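Local coordinates for omega transaminase (Pseudomonas sp., PDB 5LHA), which probably transfers amino groups between amines or amino acids and keto acids such as pyruvate through a pyridoxal phosphate cofactor, caught here in its pyridoxamine phosphate form, at residues E12-K15 against N16-K19; M25-A29 against A30-D34. All blocks are in the same frame, centred on the assembly; numbering follows the deposited sequence.

Contact 1. Residues E12-K15 against N16-K19; sequences EKYK and NAEK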
# COMPACT_ATOMS: atom_id res chain seq x y z
N GLU A 12 28.51 30.03 -31.76
CA GLU A 12 27.97 28.72 -31.39
C GLU A 12 26.49 28.56 -31.75
O GLU A 12 25.67 29.42 -31.45
CB GLU A 12 28.18 28.48 -29.89
CG GLU A 12 27.70 29.62 -29.00
CD GLU A 12 28.38 29.65 -27.64
OE1 GLU A 12 28.84 28.58 -27.17
OE2 GLU A 12 28.47 30.74 -27.05
N LYS A 13 26.17 27.44 -32.39
CA LYS A 13 24.84 27.21 -32.97
C LYS A 13 23.97 26.29 -32.12
O LYS A 13 23.38 25.33 -32.62
CB LYS A 13 24.99 26.66 -34.39
CG LYS A 13 25.68 27.62 -35.35
CD LYS A 13 25.08 29.01 -35.28
CE LYS A 13 25.75 29.93 -36.27
NZ LYS A 13 25.17 31.30 -36.22
N TYR A 14 23.88 26.57 -30.83
CA TYR A 14 22.91 25.90 -29.97
C TYR A 14 21.57 26.62 -29.94
O TYR A 14 20.64 26.15 -29.28
CB TYR A 14 23.44 25.79 -28.54
CG TYR A 14 24.53 24.75 -28.39
CD1 TYR A 14 24.22 23.40 -28.26
CD2 TYR A 14 25.86 25.13 -28.39
CE1 TYR A 14 25.22 22.46 -28.13
CE2 TYR A 14 26.87 24.18 -28.27
CZ TYR A 14 26.55 22.85 -28.14
OH TYR A 14 27.56 21.92 -28.01
N LYS A 15 21.45 27.75 -30.65
CA LYS A 15 20.20 28.51 -30.65
C LYS A 15 19.11 27.78 -31.44
O LYS A 15 17.97 27.68 -30.98
CB LYS A 15 20.45 29.91 -31.21
CG LYS A 15 19.23 30.82 -31.20
CD LYS A 15 19.60 32.22 -31.70
CE LYS A 15 20.65 32.87 -30.82
NZ LYS A 15 20.94 34.28 -31.20
N ASN A 16 19.45 27.25 -32.62
CA ASN A 16 18.53 26.42 -33.39
C ASN A 16 18.58 24.93 -33.04
O ASN A 16 17.76 24.17 -33.58
CB ASN A 16 18.78 26.58 -34.91
CG ASN A 16 18.26 27.90 -35.46
OD1 ASN A 16 19.03 28.80 -35.80
ND2 ASN A 16 16.94 28.01 -35.59
N ALA A 17 19.49 24.50 -32.16
CA ALA A 17 19.69 23.07 -31.91
C ALA A 17 18.40 22.39 -31.44
O ALA A 17 17.60 22.97 -30.70
CB ALA A 17 20.79 22.86 -30.88
N GLU A 18 18.22 21.14 -31.87
CA GLU A 18 17.08 20.36 -31.44
C GLU A 18 17.33 19.74 -30.06
O GLU A 18 18.46 19.38 -29.72
CB GLU A 18 16.72 19.27 -32.45
CG GLU A 18 15.44 18.54 -32.11
CD GLU A 18 14.26 19.49 -31.98
OE1 GLU A 18 14.23 20.52 -32.71
OE2 GLU A 18 13.36 19.22 -31.15
N LYS A 19 16.26 19.62 -29.29
CA LYS A 19 16.31 19.26 -27.88
C LYS A 19 15.93 17.79 -27.70
O LYS A 19 14.78 17.41 -27.92
CB LYS A 19 15.40 20.18 -27.08
CG LYS A 19 15.61 20.15 -25.59
CD LYS A 19 14.66 21.12 -24.89
CE LYS A 19 15.06 22.55 -25.19
NZ LYS A 19 14.18 23.57 -24.53
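Just before the turn, K13 brings its carbonyl oxygen near the A17 methyl, K13 O lying 4.0 Å from A17 CB. The lysine's own chain leads away from the turn, as suits a charged residue on an exposed surface. Y14 opens a type I turn over Y14-A17, with K15 and N16 at its corners and Y14 CA only 4.7 Å from A17 CA. The turn is open, because Y14 O and A17 N, 3.5 Å apart, form no hydrogen bond. The small methyl of A17 sits close to the Y14 backbone, with A17 CB 3.7 Å from Y14 O. It also meets the ring obliquely, Y14 CD1 lying 4.3 Å from A17 CB. The tyrosine hydroxyl reaches past the turn to D101 of the second subunit, while A17 packs on F100 there, so ring and methyl both serve the interface. At the first corner, K15 holds its CG anti to the backbone N (chi1 -177°), and a bend at chi3 (-61°) leads on to an ammonium that pairs with D51 of the same chain. N16 can take the exposed second corner because its polar amide tolerates water. This is an irregular N-terminal arm in a class III, fold-type I aminotransferase, turned at the surface and laid against a partner subunit.

Contact 2. Residues M25-A29 against A30-D34; sequences MGSSA and APHRD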
# COMPACT_ATOMS: atom_id res chain seq x y z
N MET A 25 11.23 19.62 -14.13
CA MET A 25 10.30 20.60 -13.56
C MET A 25 9.74 21.57 -14.60
O MET A 25 9.45 22.73 -14.28
CB MET A 25 10.97 21.36 -12.41
CG MET A 25 11.65 20.42 -11.41
SD MET A 25 10.61 19.05 -10.91
CE MET A 25 11.70 18.20 -9.78
N GLY A 26 9.54 21.13 -15.84
CA GLY A 26 8.99 22.01 -16.86
C GLY A 26 8.09 21.27 -17.84
O GLY A 26 8.17 20.05 -18.00
N SER A 27 7.25 22.05 -18.50
CA SER A 27 6.35 21.53 -19.52
C SER A 27 7.15 20.97 -20.69
O SER A 27 8.07 21.63 -21.19
CB SER A 27 5.41 22.64 -20.01
OG SER A 27 4.63 22.24 -21.12
N SER A 28 6.84 19.74 -21.09
CA SER A 28 7.46 19.16 -22.26
C SER A 28 6.65 19.41 -23.51
O SER A 28 6.94 18.82 -24.56
CB SER A 28 7.66 17.65 -22.10
OG SER A 28 6.42 16.98 -22.12
N ALA A 29 5.61 20.23 -23.42
CA ALA A 29 4.75 20.48 -24.55
C ALA A 29 5.36 21.54 -25.45
O ALA A 29 5.99 22.50 -24.98
CB ALA A 29 3.37 20.93 -24.09
N ALA A 30 5.17 21.36 -26.75
CA ALA A 30 5.47 22.37 -27.75
C ALA A 30 4.37 23.42 -27.76
O ALA A 30 3.20 23.10 -27.54
CB ALA A 30 5.60 21.73 -29.13
N PRO A 31 4.70 24.68 -28.02
CA PRO A 31 6.04 25.14 -28.40
C PRO A 31 6.92 25.54 -27.22
O PRO A 31 8.08 25.87 -27.43
CB PRO A 31 5.73 26.35 -29.28
CG PRO A 31 4.45 26.91 -28.71
CD PRO A 31 3.72 25.79 -28.02
N HIS A 32 6.37 25.51 -26.01
CA HIS A 32 7.14 25.92 -24.84
C HIS A 32 8.41 25.10 -24.68
O HIS A 32 9.43 25.63 -24.22
CB HIS A 32 6.29 25.81 -23.58
CG HIS A 32 7.05 26.05 -22.31
ND1 HIS A 32 7.27 27.32 -21.82
CD2 HIS A 32 7.62 25.20 -21.43
CE1 HIS A 32 7.95 27.23 -20.69
NE2 HIS A 32 8.18 25.96 -20.43
N ARG A 33 8.39 23.83 -25.07
CA ARG A 33 9.55 22.97 -24.83
C ARG A 33 10.78 23.50 -25.56
O ARG A 33 11.91 23.27 -25.11
CB ARG A 33 9.27 21.55 -25.30
CG ARG A 33 10.30 20.56 -24.77
CD ARG A 33 10.10 19.18 -25.34
NE ARG A 33 10.35 19.17 -26.77
CZ ARG A 33 11.54 18.94 -27.31
NH1 ARG A 33 12.58 18.69 -26.52
NH2 ARG A 33 11.70 18.94 -28.62
N ASP A 34 10.59 24.20 -26.68
CA ASP A 34 11.67 24.63 -27.56
C ASP A 34 12.32 25.95 -27.14
O ASP A 34 13.35 26.31 -27.71
CB ASP A 34 11.16 24.76 -29.00
CG ASP A 34 10.91 23.41 -29.65
OD1 ASP A 34 11.63 22.45 -29.34
OD2 ASP A 34 9.99 23.33 -30.49
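A29 and R33 close an alpha-turn built around a cis proline: R33 N donates to A29 O at 2.7 Å, with an N-H...O angle of 136° and the donor tilted 29° from the carbonyl plane. The cis peptide between A30 and P31 makes the bend a type VI turn, and the 3-10 segment 32-34 follows directly. Proline suits this place because it readily adopts the cis form. Beside this bond, H32 turns an edge of its imidazole to S27, with CD2 3.6 Å from S27 O in the ring plane and 3.7 Å from S27 CB. R33 lays its aliphatic part along S28, its CD 3.3 Å from S28 O. That carbonyl oxygen is buried without a polar partner, and methylenes rather than N-H groups cover it.

The next shell shapes the approach to the turn. S27 OG, anti to its own backbone nitrogen (chi1 172°), accepts from A29 N at 3.2 Å and so forms an ST turn, a role for which a short hydroxyl side chain is well fitted. Farther out, G26 and S27 pair antiparallel with a strand of the second subunit; S28 OG bonds to O of H323 and H32 NE2 to D92, both of that second subunit. M25 packs on Y157, part of the cofactor pocket, and R33 NH2 pairs with E18. D34 adds charge alone: its OD1 lies 3.6 Å from R33 NH2, well out of the guanidinium plane.

How the contacts relate
The centre of contact 1, a surface turn, lies about 32 Å from the centre of the chain, that of the partly buried contact 2 about 25 Å; the two contact centres are about 16 Å apart. Both fold one N-terminal stretch back on itself and both touch the second subunit. The first does so through the Y14 ring and its hydroxyl and the methyl of A17, the second through a shared beta ladder as well as side-chain bonds. Within contact 1 no hydrogen bond crosses the bend, but contact 2 is tied by one. The two are joined directly: E18 forms a salt bridge with R33, and K19 NZ makes a probable hydrogen bond to R33 O.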